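DUF4973 domain-containing protein (Bacteroides thetaiotaomicron, PDB 4QNI) is an auxiliary nutrient-binding protein of a gut bacterium, probably a surface lipoprotein that helps capture nutrients. Local coordinates at the interface of chains A and B. Numbering follows the deposited sequence. Chains: chain A/B, Uncharacterized protein.

Two patches of the same pairing between chains A and B illustrate how copies of one protein can meet through unlike surfaces. The C-alpha centres of contact 1 and contact 2 lie about 38 Å apart, and the two share no residue. In contact 1 the short N-terminal strand 12-15 of chain B joins strand 47-56 of chain A; in contact 2 the turn between strands 268-275 and 282-298 of chain A meets a surface of chain B made of tyrosines and isoleucines. The pairing is not an exact two-fold, and the structure alone does not establish whether it forms outside the crystal.

Contact 1: the interface of chains A and B. Residues chain A 54-56, 68, 142, 150; chain B 12-15.
B:Ile13 pushes its side chain into a chain A pocket made by A:Ile54, A:Val56, A:Val68, A:Ile142 and A:Tyr150, and its two branches divide the work. With CG1 beside the backbone N and anti to the carbonyl carbon (chi1 -41°), the CG2 methyl is left anti to N and meets CG2 of A:Ile54 at 3.6 Å and CG1 of A:Val68 at 3.7 Å. The other branch runs across A:Tyr150 at about a right angle, its CG1 being 3.3 Å from CD1 of the ring, while its terminal CD1 lies alongside A:Val56, 3.6 Å from CG1. Farther along the strand, B:Phe15 and A:Ile142 pass with their side chains pointing opposite ways, ring atom CZ of B:Phe15 lying 3.6 Å from the CD1 methyl of A:Ile142; CG1 of A:Ile54 flanks the CD1 side of the ring. An alanine in place of B:Phe15 would probably leave the A:Ile142 methyl without its aromatic partner and open a gap beside A:Ile54.

Antiparallel strand pairing probably sets the register of this packing, with strand 12-15 of chain B extending a sheet of chain A. B:Ser14, between the two inward-facing side chains, turns its own side chain to the opposite side of the sheet, near CB of A:Leu55. Its backbone N donates to A:Leu55 O at 3.0 Å, and A:Leu55 N donates to B:Ser14 O at 2.8 Å, 165° at the hydrogen.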
# COMPACT_ATOMS: atom_id res chain seq x y z
N ILE A 54 10.26 -14.01 -22.57
CA ILE A 54 11.42 -14.06 -21.70
C ILE A 54 12.18 -12.81 -22.01
O ILE A 54 12.50 -12.55 -23.18
CB ILE A 54 12.25 -15.35 -21.89
CG1 ILE A 54 11.48 -16.60 -21.35
CG2 ILE A 54 13.63 -15.21 -21.26
CD1 ILE A 54 12.16 -17.89 -21.53
N LEU A 55 12.41 -11.98 -20.98
CA LEU A 55 13.08 -10.70 -21.11
C LEU A 55 14.55 -10.80 -20.74
O LEU A 55 14.93 -11.51 -19.81
CB LEU A 55 12.37 -9.65 -20.25
CG LEU A 55 10.84 -9.49 -20.45
CD1 LEU A 55 10.24 -8.61 -19.35
CD2 LEU A 55 10.51 -8.94 -21.83
N VAL A 56 15.39 -10.11 -21.51
CA VAL A 56 16.85 -10.09 -21.36
C VAL A 56 17.37 -8.66 -21.35
O VAL A 56 17.10 -7.91 -22.27
CB VAL A 56 17.56 -10.89 -22.50
CG1 VAL A 56 19.03 -11.11 -22.18
CG2 VAL A 56 16.87 -12.22 -22.78
N VAL A 68 19.19 -19.21 -23.26
CA VAL A 68 18.49 -19.27 -21.98
C VAL A 68 18.04 -20.71 -21.73
O VAL A 68 17.48 -21.35 -22.61
CB VAL A 68 17.30 -18.27 -21.94
CG1 VAL A 68 16.59 -18.30 -20.59
CG2 VAL A 68 17.79 -16.85 -22.25
N ILE A 142 14.02 -20.04 -14.78
CA ILE A 142 15.23 -19.73 -15.55
C ILE A 142 16.36 -20.44 -14.79
O ILE A 142 16.48 -20.24 -13.58
CB ILE A 142 15.48 -18.22 -15.71
CG1 ILE A 142 14.31 -17.46 -16.43
CG2 ILE A 142 16.85 -17.99 -16.36
CD1 ILE A 142 13.91 -17.88 -17.83
N TYR A 150 24.84 -15.57 -18.79
CA TYR A 150 23.72 -14.86 -18.18
C TYR A 150 23.52 -15.25 -16.71
O TYR A 150 24.12 -16.22 -16.22
CB TYR A 150 22.42 -15.13 -18.97
CG TYR A 150 21.80 -16.49 -18.76
CD1 TYR A 150 20.93 -16.73 -17.69
CD2 TYR A 150 22.00 -17.53 -19.66
CE1 TYR A 150 20.29 -17.95 -17.52
CE2 TYR A 150 21.37 -18.76 -19.51
CZ TYR A 150 20.51 -18.96 -18.44
OH TYR A 150 19.88 -20.17 -18.27
N TYR B 12 20.68 -10.18 -17.31
CA TYR B 12 19.62 -10.56 -16.38
C TYR B 12 18.44 -11.09 -17.19
O TYR B 12 18.00 -10.45 -18.15
CB TYR B 12 19.20 -9.37 -15.49
CG TYR B 12 20.04 -9.08 -14.27
CD1 TYR B 12 21.03 -9.97 -13.84
CD2 TYR B 12 19.82 -7.94 -13.50
CE1 TYR B 12 21.79 -9.71 -12.70
CE2 TYR B 12 20.56 -7.68 -12.35
CZ TYR B 12 21.55 -8.56 -11.96
OH TYR B 12 22.29 -8.30 -10.82
N ILE B 13 17.97 -12.28 -16.84
CA ILE B 13 16.86 -12.97 -17.51
C ILE B 13 15.67 -13.04 -16.57
O ILE B 13 15.83 -13.40 -15.40
CB ILE B 13 17.30 -14.39 -17.96
CG1 ILE B 13 18.73 -14.45 -18.55
CG2 ILE B 13 16.25 -15.02 -18.85
CD1 ILE B 13 18.95 -13.92 -19.97
N SER B 14 14.48 -12.75 -17.08
CA SER B 14 13.25 -12.83 -16.29
C SER B 14 12.02 -13.08 -17.18
O SER B 14 12.01 -12.70 -18.34
CB SER B 14 13.05 -11.56 -15.47
OG SER B 14 12.58 -10.51 -16.29
N PHE B 15 10.96 -13.68 -16.62
CA PHE B 15 9.69 -13.89 -17.32
C PHE B 15 8.96 -12.58 -17.28
O PHE B 15 9.23 -11.86 -16.34
CB PHE B 15 8.88 -14.99 -16.64
CG PHE B 15 9.50 -16.34 -16.75
CD1 PHE B 15 9.29 -17.13 -17.88
CD2 PHE B 15 10.24 -16.86 -15.71
CE1 PHE B 15 9.83 -18.40 -17.96
CE2 PHE B 15 10.77 -18.15 -15.78
CZ PHE B 15 10.56 -18.91 -16.91

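Contact 2: the interface of chains A and B. Residues chain A 277-281; chain B 222, 227, 298, 306, 308.
A:Pro280 projects from the turn between two strands of chain A into a surface built from B:Ile222, B:Tyr227, B:Tyr298, B:Ile306 and B:Tyr308, all within the BT_3044-like C-terminal family region of chain B. The three side-chain carbons of A:Pro280 divide most of these neighbours between them, with overlaps. CD meets CD1 of B:Ile222 tip to tip at 3.4 Å, a tight fit for two carbons. The same CD lies 3.4 Å from the phenolic OH of B:Tyr227, the two side chains crossing at about a right angle. CG comes to 3.5 Å from CE2 of B:Tyr298, from above the ring plane, over the CD2–CE2 rim, and it also lies 3.6 Å from the phenolic OH of B:Tyr308. CB approaches the terminal methyl CD1 of B:Ile306 at 3.8 Å.

A:Tyr281 makes the neighbouring aromatic contact. Its ring stands almost perpendicular to that of B:Tyr227, with 85° between the planes and 4.9 Å between centroids, an edge-to-face pair. The CE2 corner points onto the face of B:Tyr227, 3.5 Å above the plane and over its centre, which spreads the contact across the whole ring. The chi1 of 56° places CG of A:Tyr281 between its own backbone N and carbonyl carbon, bringing the CD2–CE2 edge toward B:Tyr227. CD2 also comes within 3.6 Å of the OH of B:Tyr298, so that B:Tyr298 touches both A:Pro280 and A:Tyr281.

Behind these contacts, neighbours within each chain probably help to position the rings. In chain A, CB of A:Lys279 lies over one face of A:Tyr281, toward the rim. In chain B, CZ of B:Tyr298 sits at the edge of the B:Tyr227 ring, in its plane, while CB of B:Tyr298 borders the edge of B:Tyr308. Strand 282-298 carries B:Tyr298, and strand 306-311 carries B:Ile306 and B:Tyr308; B:Ile222 and B:Tyr227 come from loop segments.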
# COMPACT_ATOMS: atom_id res chain seq x y z
N ASP A 277 -18.55 2.22 -25.17
CA ASP A 277 -18.85 3.65 -25.37
C ASP A 277 -17.55 4.46 -25.48
O ASP A 277 -17.38 5.23 -26.44
CB ASP A 277 -19.74 4.19 -24.23
N ALA A 278 -16.65 4.25 -24.50
CA ALA A 278 -15.36 4.92 -24.38
C ALA A 278 -14.40 4.52 -25.51
O ALA A 278 -13.93 5.41 -26.23
CB ALA A 278 -14.73 4.59 -23.03
N LYS A 279 -14.12 3.20 -25.67
CA LYS A 279 -13.20 2.68 -26.69
C LYS A 279 -14.03 1.99 -27.80
O LYS A 279 -14.32 0.80 -27.68
CB LYS A 279 -12.14 1.72 -26.08
CG LYS A 279 -11.54 2.15 -24.74
CD LYS A 279 -10.38 1.22 -24.31
CE LYS A 279 -10.62 0.42 -23.05
NZ LYS A 279 -9.55 -0.60 -22.81
N PRO A 280 -14.42 2.70 -28.89
CA PRO A 280 -15.25 2.05 -29.93
C PRO A 280 -14.55 0.90 -30.67
O PRO A 280 -15.21 0.17 -31.39
CB PRO A 280 -15.63 3.19 -30.88
CG PRO A 280 -14.62 4.22 -30.65
CD PRO A 280 -14.18 4.11 -29.23
N TYR A 281 -13.23 0.70 -30.47
CA TYR A 281 -12.52 -0.45 -31.06
C TYR A 281 -12.67 -1.69 -30.18
O TYR A 281 -12.25 -2.77 -30.57
CB TYR A 281 -11.03 -0.15 -31.26
CG TYR A 281 -10.31 0.28 -30.01
CD1 TYR A 281 -9.93 -0.65 -29.05
CD2 TYR A 281 -9.97 1.61 -29.80
CE1 TYR A 281 -9.25 -0.26 -27.90
CE2 TYR A 281 -9.27 2.01 -28.67
CZ TYR A 281 -8.91 1.06 -27.72
OH TYR A 281 -8.19 1.43 -26.61
N ILE B 222 -12.62 11.36 -28.95
CA ILE B 222 -12.34 10.33 -27.94
C ILE B 222 -11.03 9.61 -28.17
O ILE B 222 -10.59 8.86 -27.29
CB ILE B 222 -13.51 9.34 -27.82
CG1 ILE B 222 -13.81 8.67 -29.18
CG2 ILE B 222 -14.73 10.04 -27.25
CD1 ILE B 222 -14.58 7.53 -29.06
N TYR B 227 -4.53 4.70 -28.48
CA TYR B 227 -5.09 4.22 -29.75
C TYR B 227 -3.94 3.88 -30.67
O TYR B 227 -3.08 4.73 -30.92
CB TYR B 227 -6.01 5.29 -30.40
CG TYR B 227 -7.41 5.36 -29.82
CD1 TYR B 227 -7.62 5.60 -28.47
CD2 TYR B 227 -8.53 5.19 -30.64
CE1 TYR B 227 -8.90 5.64 -27.93
CE2 TYR B 227 -9.82 5.27 -30.12
CZ TYR B 227 -10.00 5.49 -28.76
OH TYR B 227 -11.26 5.56 -28.22
N TYR B 298 -14.53 8.22 -37.23
CA TYR B 298 -13.63 7.27 -36.61
C TYR B 298 -13.90 5.93 -37.30
O TYR B 298 -15.07 5.57 -37.52
CB TYR B 298 -13.79 7.19 -35.08
CG TYR B 298 -12.86 6.17 -34.48
CD1 TYR B 298 -11.48 6.33 -34.53
CD2 TYR B 298 -13.35 4.97 -33.96
CE1 TYR B 298 -10.61 5.34 -34.08
CE2 TYR B 298 -12.49 3.98 -33.46
CZ TYR B 298 -11.12 4.17 -33.54
OH TYR B 298 -10.26 3.20 -33.07
N ILE B 306 -18.00 5.60 -37.73
CA ILE B 306 -18.69 6.27 -36.62
C ILE B 306 -18.37 7.75 -36.70
O ILE B 306 -17.27 8.17 -36.33
CB ILE B 306 -18.33 5.69 -35.23
CG1 ILE B 306 -18.36 4.15 -35.21
CG2 ILE B 306 -19.24 6.30 -34.14
CD1 ILE B 306 -17.59 3.55 -34.10
N TYR B 308 -18.43 11.35 -35.49
CA TYR B 308 -18.56 12.09 -34.24
C TYR B 308 -18.69 13.57 -34.45
O TYR B 308 -18.07 14.12 -35.36
CB TYR B 308 -17.34 11.85 -33.35
CG TYR B 308 -17.32 10.48 -32.72
CD1 TYR B 308 -18.07 10.20 -31.59
CD2 TYR B 308 -16.53 9.46 -33.25
CE1 TYR B 308 -18.04 8.95 -30.99
CE2 TYR B 308 -16.49 8.20 -32.66
CZ TYR B 308 -17.25 7.95 -31.53
OH TYR B 308 -17.23 6.71 -30.92